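Local coordinates for protein acyl-CoA dehydrogenase (Geobacillus kaustophilus, PDB 2PG0) that binds FAD and probably catalyses the alpha,beta-dehydrogenation of carrier-bound acyl chains, introducing a double bond into the lipid chain, at residues Met50-Trp59 against Ile91-Pro100; Glu122-Pro132 against Lys158-Leu169. All coordinates share one frame; numbering follows the deposited sequence.

In the fold
Contact 1 comes first along the chain and closes before contact 2 opens; their centres lie about 15 Å apart. Contact 1 sits within the all-helical N-terminal part of the acyl-CoA dehydrogenase fold, joining the chain that leaves helix 44-52 to helix 89-105. Contact 2 lies in the middle beta domain, where strand 125-128 meets the end of strand 151-161 and the start of strand 169-175. The two touch directly: His-94 of contact 1 is hydrogen-bonded through ND1 to OG1 of Thr-125, and Leu-93 packs on Asn-163. Helix 89-105 thus lies against the strand and loop of contact 2 that hold the flavin.

Contact 1: residues Met50-Trp59 against Ile91-Pro100; sequences MGENGFLCPW and IGLHNDIVTP
Asn-95 grips the chain of Phe-55 to Cys-57 with both ends of its amide. ND2 donates to O of Phe-55 (3.1 Å), which lies near the amide plane, while OD1 receives N of Cys-57 (2.9 Å) from above its carbonyl plane rather than on a lone pair. With a donor and an acceptor both engaged, the amide is held against rotation. Its backbone O is used too: NE1 at the edge of the Trp-59 indole donates to it at 2.7 Å, with an N-H...O angle of 147°. Farther round the same edge, CZ2 of Trp-59 meets OG1 of Thr-99 at 3.2 Å; CZ2 also packs against CD of Pro-100. The indole reaches the helix with CG set between its own backbone N and carbonyl carbon (chi1 53°).

Next to the indole, SG of Cys-57 approaches the His-94 ring obliquely, 3.6 Å from NE2. Nearer the start of 91-100, the methyl CE of Met-50 and CG2 of Ile-91 meet tip to tip at 3.7 Å, and Leu-56 crosses Ile-91 at about a right angle.

A pi-type turn at 93-98 widens the helix, N of Thr-99 bonds back to O of His-94, and Pro-100 has no N-H to give, so O of Asn-95 is left for the indole. OG1 of Thr-99 turns back onto O of His-94 as well (2.8 Å). On the opposing chain, a Schellman motif at Gly-54 ends helix 44-52, and the chain then crosses to helix 89-105.

The contact thus joins two parts of the helical N-terminal domain of the acyl-CoA dehydrogenase fold. NE2 of His-94 bonds to Cys-118 O, and Asp-96 holds Ser-74 and Asn-78 of helix 71-84. Met-50 and Phe-55 pack on helix 12-28, while Val-98 and Thr-99 carry the contact onto strand 125-128.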
loop_
_atom_site.group_PDB
_atom_site.type_symbol
_atom_site.label_atom_id
_atom_site.label_comp_id
_atom_site.label_asym_id
_atom_site.label_seq_id
_atom_site.Cartn_x
_atom_site.Cartn_y
_atom_site.Cartn_z
ATOM N N MET A 50 28.605 -25.081 20.029
ATOM C CA MET A 50 27.243 -24.844 20.505
ATOM C C MET A 50 26.784 -25.964 21.450
ATOM O O MET A 50 26.211 -25.698 22.514
ATOM C CB MET A 50 26.279 -24.688 19.318
ATOM C CG MET A 50 26.403 -23.346 18.576
ATOM S SD MET A 50 25.617 -21.903 19.360
ATOM C CE MET A 50 23.882 -22.308 19.074
ATOM N N GLY A 51 27.052 -27.210 21.072
ATOM C CA GLY A 51 26.625 -28.363 21.855
ATOM C C GLY A 51 27.306 -28.449 23.208
ATOM O O GLY A 51 26.652 -28.711 24.226
ATOM N N GLU A 52 28.616 -28.210 23.225
ATOM C CA GLU A 52 29.396 -28.334 24.462
ATOM C C GLU A 52 29.069 -27.227 25.471
ATOM O O GLU A 52 29.238 -27.408 26.681
ATOM C CB GLU A 52 30.901 -28.419 24.161
ATOM C CG GLU A 52 31.577 -27.101 23.828
ATOM C CD GLU A 52 32.980 -27.271 23.246
ATOM O OE1 GLU A 52 33.368 -28.412 22.908
ATOM O OE2 GLU A 52 33.695 -26.254 23.115
ATOM N N ASN A 53 28.565 -26.103 24.966
ATOM C CA ASN A 53 28.190 -24.969 25.795
ATOM C C ASN A 53 26.713 -24.998 26.222
ATOM O O ASN A 53 26.252 -24.110 26.942
ATOM C CB ASN A 53 28.549 -23.659 25.084
ATOM C CG ASN A 53 30.034 -23.327 25.178
ATOM O OD1 ASN A 53 30.489 -22.749 26.167
ATOM N ND2 ASN A 53 30.792 -23.689 24.152
ATOM N N GLY A 54 25.990 -26.031 25.783
ATOM C CA GLY A 54 24.590 -26.252 26.181
ATOM C C GLY A 54 23.557 -25.483 25.367
ATOM O O GLY A 54 22.407 -25.338 25.793
ATOM N N PHE A 55 23.949 -25.005 24.189
ATOM C CA PHE A 55 23.054 -24.180 23.369
ATOM C C PHE A 55 22.293 -24.970 22.300
ATOM O O PHE A 55 21.577 -24.377 21.482
ATOM C CB PHE A 55 23.813 -23.014 22.726
ATOM C CG PHE A 55 24.564 -22.150 23.707
ATOM C CD1 PHE A 55 23.966 -21.720 24.892
ATOM C CD2 PHE A 55 25.867 -21.753 23.429
ATOM C CE1 PHE A 55 24.661 -20.916 25.795
ATOM C CE2 PHE A 55 26.574 -20.947 24.319
ATOM C CZ PHE A 55 25.974 -20.532 25.509
ATOM N N LEU A 56 22.450 -26.295 22.301
ATOM C CA LEU A 56 21.661 -27.161 21.416
ATOM C C LEU A 56 20.650 -27.969 22.208
ATOM O O LEU A 56 20.978 -28.533 23.254
ATOM C CB LEU A 56 22.551 -28.106 20.595
ATOM C CG LEU A 56 23.602 -27.516 19.656
ATOM C CD1 LEU A 56 24.249 -28.630 18.862
ATOM C CD2 LEU A 56 23.007 -26.454 18.724
ATOM N N CYS A 57 19.417 -28.010 21.702
ATOM C CA CYS A 57 18.317 -28.753 22.326
ATOM C C CYS A 57 18.257 -28.614 23.855
ATOM O O CYS A 57 18.164 -29.620 24.559
ATOM C CB CYS A 57 18.400 -30.233 21.939
ATOM S SG CYS A 57 18.420 -30.523 20.173
ATOM N N PRO A 58 18.278 -27.372 24.374
ATOM C CA PRO A 58 18.382 -27.212 25.832
ATOM C C PRO A 58 17.133 -27.695 26.585
ATOM O O PRO A 58 17.193 -27.956 27.792
ATOM C CB PRO A 58 18.584 -25.704 26.001
ATOM C CG PRO A 58 17.929 -25.106 24.814
ATOM C CD PRO A 58 18.183 -26.068 23.687
ATOM N N TRP A 59 16.020 -27.828 25.859
ATOM C CA TRP A 59 14.740 -28.284 26.415
ATOM C C TRP A 59 14.713 -29.791 26.682
ATOM O O TRP A 59 13.828 -30.285 27.387
ATOM C CB TRP A 59 13.592 -27.918 25.459
ATOM C CG TRP A 59 13.843 -28.405 24.060
ATOM C CD1 TRP A 59 14.403 -27.698 23.038
ATOM C CD2 TRP A 59 13.575 -29.716 23.541
ATOM N NE1 TRP A 59 14.497 -28.480 21.914
ATOM C CE2 TRP A 59 13.992 -29.720 22.191
ATOM C CE3 TRP A 59 13.013 -30.885 24.082
ATOM C CZ2 TRP A 59 13.874 -30.849 21.373
ATOM C CZ3 TRP A 59 12.890 -32.006 23.262
ATOM C CH2 TRP A 59 13.318 -31.978 21.924
ATOM N N ILE A 91 20.273 -23.881 13.113
ATOM C CA ILE A 91 20.328 -24.198 14.546
ATOM C C ILE A 91 18.934 -24.235 15.167
ATOM O O ILE A 91 18.581 -25.211 15.835
ATOM C CB ILE A 91 21.270 -23.255 15.317
ATOM C CG1 ILE A 91 22.709 -23.516 14.876
ATOM C CG2 ILE A 91 21.115 -23.464 16.836
ATOM C CD1 ILE A 91 23.655 -22.392 15.144
ATOM N N GLY A 92 18.148 -23.176 14.941
ATOM C CA GLY A 92 16.751 -23.133 15.379
ATOM C C GLY A 92 15.942 -24.279 14.799
ATOM O O GLY A 92 15.067 -24.827 15.463
ATOM N N LEU A 93 16.242 -24.646 13.555
ATOM C CA LEU A 93 15.597 -25.796 12.916
ATOM C C LEU A 93 15.902 -27.099 13.681
ATOM O O LEU A 93 14.987 -27.848 14.047
ATOM C CB LEU A 93 16.004 -25.898 11.437
ATOM C CG LEU A 93 15.573 -27.195 10.740
ATOM C CD1 LEU A 93 14.216 -27.040 10.108
ATOM C CD2 LEU A 93 16.594 -27.622 9.709
ATOM N N HIS A 94 17.184 -27.340 13.939
ATOM C CA HIS A 94 17.628 -28.491 14.742
ATOM C C HIS A 94 16.988 -28.477 16.132
ATOM O O HIS A 94 16.352 -29.451 16.529
ATOM C CB HIS A 94 19.170 -28.511 14.819
ATOM C CG HIS A 94 19.740 -29.543 15.750
ATOM N ND1 HIS A 94 19.933 -30.858 15.380
ATOM C CD2 HIS A 94 20.203 -29.440 17.019
ATOM C CE1 HIS A 94 20.462 -31.528 16.390
ATOM N NE2 HIS A 94 20.643 -30.688 17.394
ATOM N N ASN A 95 17.129 -27.360 16.841
ATOM C CA ASN A 95 16.652 -27.207 18.219
ATOM C C ASN A 95 15.136 -27.311 18.377
ATOM O O ASN A 95 14.638 -28.047 19.229
ATOM C CB ASN A 95 17.098 -25.852 18.788
ATOM C CG ASN A 95 18.553 -25.845 19.255
ATOM O OD1 ASN A 95 19.280 -26.829 19.111
ATOM N ND2 ASN A 95 18.977 -24.721 19.820
ATOM N N ASP A 96 14.413 -26.574 17.538
ATOM C CA ASP A 96 13.014 -26.266 17.814
ATOM C C ASP A 96 12.017 -26.760 16.771
ATOM O O ASP A 96 10.809 -26.687 16.987
ATOM C CB ASP A 96 12.867 -24.758 18.047
ATOM C CG ASP A 96 13.742 -24.271 19.192
ATOM O OD1 ASP A 96 13.646 -24.857 20.300
ATOM O OD2 ASP A 96 14.535 -23.328 18.972
ATOM N N ILE A 97 12.525 -27.267 15.655
ATOM C CA ILE A 97 11.656 -27.804 14.616
ATOM C C ILE A 97 11.785 -29.319 14.492
ATOM O O ILE A 97 10.783 -30.026 14.589
ATOM C CB ILE A 97 11.852 -27.066 13.262
ATOM C CG1 ILE A 97 11.385 -25.606 13.406
ATOM C CG2 ILE A 97 11.096 -27.788 12.111
ATOM C CD1 ILE A 97 11.968 -24.648 12.395
ATOM N N VAL A 98 13.006 -29.826 14.321
ATOM C CA VAL A 98 13.179 -31.247 14.004
ATOM C C VAL A 98 13.260 -32.137 15.240
ATOM O O VAL A 98 12.480 -33.074 15.382
ATOM C CB VAL A 98 14.399 -31.529 13.087
ATOM C CG1 VAL A 98 14.410 -32.995 12.679
ATOM C CG2 VAL A 98 14.373 -30.650 11.852
ATOM N N THR A 99 14.202 -31.852 16.136
ATOM C CA THR A 99 14.391 -32.724 17.300
ATOM C C THR A 99 13.127 -32.909 18.164
ATOM O O THR A 99 12.933 -33.996 18.700
ATOM C CB THR A 99 15.625 -32.336 18.154
ATOM O OG1 THR A 99 15.466 -31.010 18.659
ATOM C CG2 THR A 99 16.878 -32.396 17.314
ATOM N N PRO A 100 12.263 -31.867 18.301
ATOM C CA PRO A 100 10.972 -32.142 18.943
ATOM C C PRO A 100 10.155 -33.311 18.361
ATOM O O PRO A 100 9.382 -33.922 19.102
ATOM C CB PRO A 100 10.215 -30.822 18.782
ATOM C CG PRO A 100 11.294 -29.798 18.817
ATOM C CD PRO A 100 12.392 -30.426 17.986
#

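Contact 2: residues Glu122-Pro132 against Lys158-Leu169. With FAD (flavin-adenine dinucleotide), chain C.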
loop_
_atom_site.group_PDB
_atom_site.type_symbol
_atom_site.label_atom_id
_atom_site.label_comp_id
_atom_site.label_asym_id
_atom_site.label_seq_id
_atom_site.Cartn_x
_atom_site.Cartn_y
_atom_site.Cartn_z
ATOM N N GLU A 122 26.701 -33.866 17.807
ATOM C CA GLU A 122 27.311 -34.994 17.090
ATOM C C GLU A 122 26.390 -35.467 15.968
ATOM O O GLU A 122 26.849 -35.965 14.933
ATOM C CB GLU A 122 27.622 -36.150 18.047
ATOM C CG GLU A 122 28.296 -37.351 17.380
ATOM C CD GLU A 122 28.852 -38.380 18.363
ATOM O OE1 GLU A 122 28.874 -38.125 19.592
ATOM O OE2 GLU A 122 29.280 -39.457 17.892
ATOM N N LEU A 123 25.089 -35.319 16.194
ATOM C CA LEU A 123 24.103 -35.516 15.154
ATOM C C LEU A 123 23.383 -34.196 14.901
ATOM O O LEU A 123 22.866 -33.570 15.825
ATOM C CB LEU A 123 23.113 -36.618 15.533
ATOM C CG LEU A 123 23.665 -38.038 15.724
ATOM C CD1 LEU A 123 22.544 -38.970 16.178
ATOM C CD2 LEU A 123 24.331 -38.564 14.457
ATOM N N ILE A 124 23.406 -33.770 13.641
ATOM C CA ILE A 124 22.689 -32.587 13.189
ATOM C C ILE A 124 21.451 -33.089 12.451
ATOM O O ILE A 124 21.533 -34.058 11.705
ATOM C CB ILE A 124 23.591 -31.717 12.276
ATOM C CG1 ILE A 124 24.777 -31.172 13.092
ATOM C CG2 ILE A 124 22.796 -30.574 11.611
ATOM C CD1 ILE A 124 25.778 -30.374 12.281
ATOM N N THR A 125 20.315 -32.436 12.673
ATOM C CA THR A 125 19.050 -32.890 12.104
ATOM C C THR A 125 18.521 -32.001 10.982
ATOM O O THR A 125 18.869 -30.820 10.875
ATOM C CB THR A 125 17.954 -33.035 13.191
ATOM O OG1 THR A 125 17.723 -31.773 13.818
ATOM C CG2 THR A 125 18.359 -34.060 14.254
ATOM N N ALA A 126 17.649 -32.592 10.167
ATOM C CA ALA A 126 16.945 -31.887 9.102
ATOM C C ALA A 126 15.572 -32.517 8.927
ATOM O O ALA A 126 15.326 -33.637 9.382
ATOM C CB ALA A 126 17.721 -31.968 7.811
ATOM N N ILE A 127 14.673 -31.784 8.284
ATOM C CA ILE A 127 13.353 -32.319 7.968
ATOM C C ILE A 127 13.076 -32.146 6.472
ATOM O O ILE A 127 13.326 -31.070 5.908
ATOM C CB ILE A 127 12.252 -31.713 8.880
ATOM C CG1 ILE A 127 10.905 -32.404 8.631
ATOM C CG2 ILE A 127 12.189 -30.167 8.757
ATOM C CD1 ILE A 127 9.953 -32.341 9.807
ATOM N N ALA A 128 12.601 -33.220 5.837
ATOM C CA ALA A 128 12.423 -33.241 4.388
ATOM C C ALA A 128 10.988 -33.576 4.002
ATOM O O ALA A 128 10.565 -34.740 4.047
ATOM C CB ALA A 128 13.414 -34.202 3.723
ATOM N N MET A 129 10.255 -32.525 3.642
ATOM C CA MET A 129 8.851 -32.606 3.240
ATOM C C MET A 129 8.792 -32.303 1.735
ATOM O O MET A 129 8.358 -33.133 0.931
ATOM C CB MET A 129 8.003 -31.552 3.990
ATOM C CG MET A 129 7.866 -31.686 5.525
ATOM S SD MET A 129 7.012 -30.259 6.295
ATOM C CE MET A 129 8.394 -29.443 7.084
ATOM N N THR A 130 9.281 -31.118 1.375
ATOM C CA THR A 130 9.157 -30.544 0.029
ATOM C C THR A 130 9.828 -31.365 -1.075
ATOM O O THR A 130 10.942 -31.871 -0.909
ATOM C CB THR A 130 9.705 -29.094 0.028
ATOM O OG1 THR A 130 9.081 -28.367 1.095
ATOM C CG2 THR A 130 9.422 -28.384 -1.296
ATOM N N GLU A 131 9.133 -31.474 -2.208
ATOM C CA GLU A 131 9.615 -32.200 -3.376
ATOM C C GLU A 131 9.566 -31.293 -4.615
ATOM O O GLU A 131 8.889 -30.264 -4.589
ATOM C CB GLU A 131 8.758 -33.452 -3.594
ATOM C CG GLU A 131 8.726 -34.392 -2.383
ATOM C CD GLU A 131 8.009 -35.695 -2.661
ATOM O OE1 GLU A 131 7.398 -35.824 -3.742
ATOM O OE2 GLU A 131 8.040 -36.592 -1.785
ATOM N N PRO A 132 10.304 -31.649 -5.692
ATOM C CA PRO A 132 10.232 -30.823 -6.902
ATOM C C PRO A 132 8.792 -30.529 -7.335
ATOM O O PRO A 132 8.497 -29.399 -7.723
ATOM C CB PRO A 132 10.953 -31.673 -7.942
ATOM C CG PRO A 132 11.970 -32.424 -7.122
ATOM C CD PRO A 132 11.235 -32.780 -5.868
ATOM N N LYS A 158 13.769 -34.938 -2.492
ATOM C CA LYS A 158 13.358 -33.849 -1.624
ATOM C C LYS A 158 14.175 -32.627 -1.990
ATOM O O LYS A 158 15.326 -32.747 -2.398
ATOM C CB LYS A 158 13.556 -34.221 -0.150
ATOM C CG LYS A 158 12.698 -35.398 0.323
ATOM C CD LYS A 158 11.225 -35.031 0.353
ATOM C CE LYS A 158 10.370 -36.152 0.895
ATOM N NZ LYS A 158 8.919 -35.842 0.719
ATOM N N THR A 159 13.579 -31.449 -1.850
ATOM C CA THR A 159 14.201 -30.241 -2.370
ATOM C C THR A 159 14.184 -29.121 -1.327
ATOM O O THR A 159 13.324 -29.107 -0.443
ATOM C CB THR A 159 13.516 -29.802 -3.691
ATOM O OG1 THR A 159 14.215 -28.688 -4.269
ATOM C CG2 THR A 159 12.089 -29.418 -3.434
ATOM N N PHE A 160 15.149 -28.207 -1.443
ATOM C CA PHE A 160 15.311 -27.073 -0.519
ATOM C C PHE A 160 15.530 -27.483 0.946
ATOM O O PHE A 160 15.002 -26.836 1.855
ATOM C CB PHE A 160 14.100 -26.127 -0.560
ATOM C CG PHE A 160 13.673 -25.703 -1.935
ATOM C CD1 PHE A 160 14.553 -25.062 -2.796
ATOM C CD2 PHE A 160 12.353 -25.893 -2.339
ATOM C CE1 PHE A 160 14.138 -24.651 -4.070
ATOM C CE2 PHE A 160 11.930 -25.483 -3.603
ATOM C CZ PHE A 160 12.820 -24.859 -4.463
ATOM N N ILE A 161 16.313 -28.525 1.198
ATOM C CA ILE A 161 16.425 -29.032 2.568
ATOM C C ILE A 161 17.478 -28.260 3.378
ATOM O O ILE A 161 18.668 -28.285 3.061
ATOM C CB ILE A 161 16.686 -30.573 2.599
ATOM C CG1 ILE A 161 15.569 -31.325 1.853
ATOM C CG2 ILE A 161 16.851 -31.085 4.060
ATOM C CD1 ILE A 161 14.125 -30.876 2.180
ATOM N N THR A 162 17.014 -27.565 4.411
ATOM C CA THR A 162 17.886 -26.806 5.322
ATOM C C THR A 162 18.777 -27.811 6.077
ATOM O O THR A 162 18.311 -28.900 6.427
ATOM C CB THR A 162 17.033 -25.963 6.291
ATOM O OG1 THR A 162 16.249 -25.029 5.536
ATOM C CG2 THR A 162 17.906 -25.179 7.282
ATOM N N ASN A 163 20.048 -27.462 6.298
ATOM C CA ASN A 163 21.036 -28.415 6.866
ATOM C C ASN A 163 21.225 -29.628 5.948
ATOM O O ASN A 163 21.592 -30.719 6.404
ATOM C CB ASN A 163 20.617 -28.908 8.268
ATOM C CG ASN A 163 20.568 -27.798 9.320
ATOM O OD1 ASN A 163 21.170 -26.736 9.170
ATOM N ND2 ASN A 163 19.861 -28.068 10.412
ATOM N N GLY A 164 20.982 -29.436 4.654
ATOM C CA GLY A 164 21.008 -30.537 3.686
ATOM C C GLY A 164 22.329 -31.278 3.543
ATOM O O GLY A 164 22.340 -32.470 3.239
ATOM N N ILE A 165 23.440 -30.569 3.748
ATOM C CA ILE A 165 24.771 -31.183 3.699
ATOM C C ILE A 165 25.192 -31.750 5.062
ATOM O O ILE A 165 25.637 -32.896 5.139
ATOM C CB ILE A 165 25.848 -30.211 3.130
ATOM C CG1 ILE A 165 25.457 -29.717 1.728
ATOM C CG2 ILE A 165 27.258 -30.860 3.125
ATOM C CD1 ILE A 165 25.141 -30.825 0.711
ATOM N N HIS A 166 25.034 -30.963 6.128
ATOM C CA HIS A 166 25.494 -31.385 7.458
ATOM C C HIS A 166 24.661 -32.488 8.108
ATOM O O HIS A 166 25.186 -33.267 8.906
ATOM C CB HIS A 166 25.561 -30.196 8.429
ATOM C CG HIS A 166 26.806 -29.377 8.316
ATOM N ND1 HIS A 166 28.027 -29.911 7.957
ATOM C CD2 HIS A 166 27.025 -28.060 8.549
ATOM C CE1 HIS A 166 28.938 -28.952 7.951
ATOM N NE2 HIS A 166 28.356 -27.821 8.313
ATOM N N ALA A 167 23.368 -32.547 7.782
ATOM C CA ALA A 167 22.433 -33.396 8.523
ATOM C C ALA A 167 22.826 -34.874 8.535
ATOM O O ALA A 167 23.115 -35.468 7.491
ATOM C CB ALA A 167 21.010 -33.222 8.007
ATOM N N ASP A 168 22.841 -35.440 9.737
ATOM C CA ASP A 168 23.164 -36.846 9.973
ATOM C C ASP A 168 21.902 -37.666 10.200
ATOM O O ASP A 168 21.911 -38.895 10.053
ATOM C CB ASP A 168 24.063 -36.959 11.205
ATOM C CG ASP A 168 25.252 -36.028 11.140
ATOM O OD1 ASP A 168 26.159 -36.284 10.320
ATOM O OD2 ASP A 168 25.273 -35.037 11.907
ATOM N N LEU A 169 20.835 -36.978 10.598
ATOM C CA LEU A 169 19.517 -37.565 10.809
ATOM C C LEU A 169 18.510 -36.722 10.040
ATOM O O LEU A 169 18.394 -35.527 10.288
ATOM C CB LEU A 169 19.134 -37.529 12.292
ATOM C CG LEU A 169 19.816 -38.423 13.327
ATOM C CD1 LEU A 169 19.070 -38.273 14.644
ATOM C CD2 LEU A 169 19.830 -39.885 12.893
HETATM P PA FAD C . 4.608 -23.858 -4.724
HETATM O O1A FAD C . 4.804 -24.491 -6.069
HETATM O O2A FAD C . 3.868 -24.737 -3.747
HETATM O O5B FAD C . 3.842 -22.446 -4.905
HETATM C C5B FAD C . 4.334 -21.472 -5.812
HETATM C C4B FAD C . 3.523 -20.190 -5.619
HETATM O O4B FAD C . 2.154 -20.474 -5.866
HETATM C C3B FAD C . 3.620 -19.690 -4.179
HETATM O O3B FAD C . 3.639 -18.279 -4.141
HETATM C C2B FAD C . 2.331 -20.163 -3.552
HETATM O O2B FAD C . 1.934 -19.391 -2.434
HETATM C C1B FAD C . 1.381 -20.069 -4.746
HETATM N N9A FAD C . 0.194 -20.914 -4.525
HETATM C C8A FAD C . 0.141 -22.286 -4.475
HETATM N N7A FAD C . -1.136 -22.653 -4.227
HETATM C C5A FAD C . -1.893 -21.538 -4.118
HETATM C C6A FAD C . -3.247 -21.344 -3.871
HETATM N N6A FAD C . -4.028 -22.386 -3.569
HETATM N N1A FAD C . -3.744 -20.057 -3.807
HETATM C C2A FAD C . -2.914 -18.965 -3.993
HETATM N N3A FAD C . -1.569 -19.162 -4.251
HETATM C C4A FAD C . -1.068 -20.432 -4.303
HETATM N N1 FAD C . 11.147 -27.628 2.759
HETATM C C2 FAD C . 11.307 -28.671 3.654
HETATM O O2 FAD C . 10.509 -29.611 3.641
HETATM N N3 FAD C . 12.367 -28.663 4.550
HETATM C C4 FAD C . 13.267 -27.616 4.550
HETATM O O4 FAD C . 14.213 -27.625 5.341
HETATM C C4X FAD C . 13.098 -26.555 3.654
HETATM N N5 FAD C . 13.991 -25.495 3.645
HETATM C C5X FAD C . 13.849 -24.458 2.742
HETATM C C6 FAD C . 14.777 -23.424 2.746
HETATM C C7 FAD C . 14.641 -22.370 1.846
HETATM C C7M FAD C . 15.663 -21.270 1.898
HETATM C C8 FAD C . 13.567 -22.361 0.936
HETATM C C8M FAD C . 13.356 -21.257 -0.064
HETATM C C9 FAD C . 12.647 -23.401 0.931
HETATM C C9A FAD C . 12.776 -24.458 1.839
HETATM N N10 FAD C . 11.855 -25.508 1.858
HETATM C C10 FAD C . 12.030 -26.563 2.750
HETATM C "C1'" FAD C . 10.635 -25.513 0.962
HETATM C "C2'" FAD C . 9.565 -24.445 1.249
HETATM O "O2'" FAD C . 8.769 -24.736 2.379
HETATM C "C3'" FAD C . 8.684 -24.356 0.006
HETATM O "O3'" FAD C . 9.420 -23.634 -0.958
HETATM C "C4'" FAD C . 7.317 -23.693 0.235
HETATM O "O4'" FAD C . 6.472 -24.487 1.047
HETATM C "C5'" FAD C . 6.596 -23.400 -1.082
HETATM O "O5'" FAD C . 6.546 -24.554 -1.901
HETATM P P FAD C . 7.049 -24.449 -3.423
HETATM O O1P FAD C . 8.429 -23.846 -3.478
HETATM O O2P FAD C . 6.999 -25.806 -4.069
HETATM O O3P FAD C . 6.040 -23.406 -4.137
HETATM O O HOH W 1 15.658 -29.348 7.144
#
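Lys-158 runs its chain past Ala-128 to bring NZ to O of Met-129 (2.8 Å) and to OE2 of Glu-131 (2.8 Å), a salt bridge on the anti lone pair of that oxygen; NZ also reaches Ala-173 O, and OE2 has Thr-143 as a second partner. The bend that carries it there is at chi2 (-68°). Were the lysine an alanine, the Glu-131 carboxylate would probably lose its counter-charge within this contact and the Met-129 carbonyl this donor, slackening the turn beside the flavin. Next, Thr-159 N bonds to Thr-130 O (2.8 Å), and its CG2 packs against that of Thr-130. The chain turns a corner at Phe-160, whose ring edge meets CG2 of Thr-130; Tyr-347 of a second subunit packs edge-to-face with this ring.

Ile-161 brings CD1 to CB of Ala-128 and close to FAD N3. Thr-162 N donates to FAD O4 and its OG1 to FAD N5 (3.0 Å). Asn-163 donates ND2 to Thr-125 O in its own amide plane (3.0 Å), nearly along the C=O axis. CB of Ala-167 meets CB of Ala-126. Asp-168 takes N of Ile-124 on OD2 (2.8 Å), with Arg-44 at OD2 and Arg-194 at OD1, while N of Asp-168 and N of Leu-169 share Ile-124 O. Leu-169 O then receives Ala-126 N, starting a parallel pairing.

Thr-162 thus holds the N5 and O4 side, while 122-132 supplies Ile-127 O to N3, two backbone N-H groups (Met-129, Thr-130) to O2, and Thr-130 OG1 to FAD N1 (2.8 Å). These donors would be expected to favour the negative charge that an anionic reduced flavin places at N1 and O2.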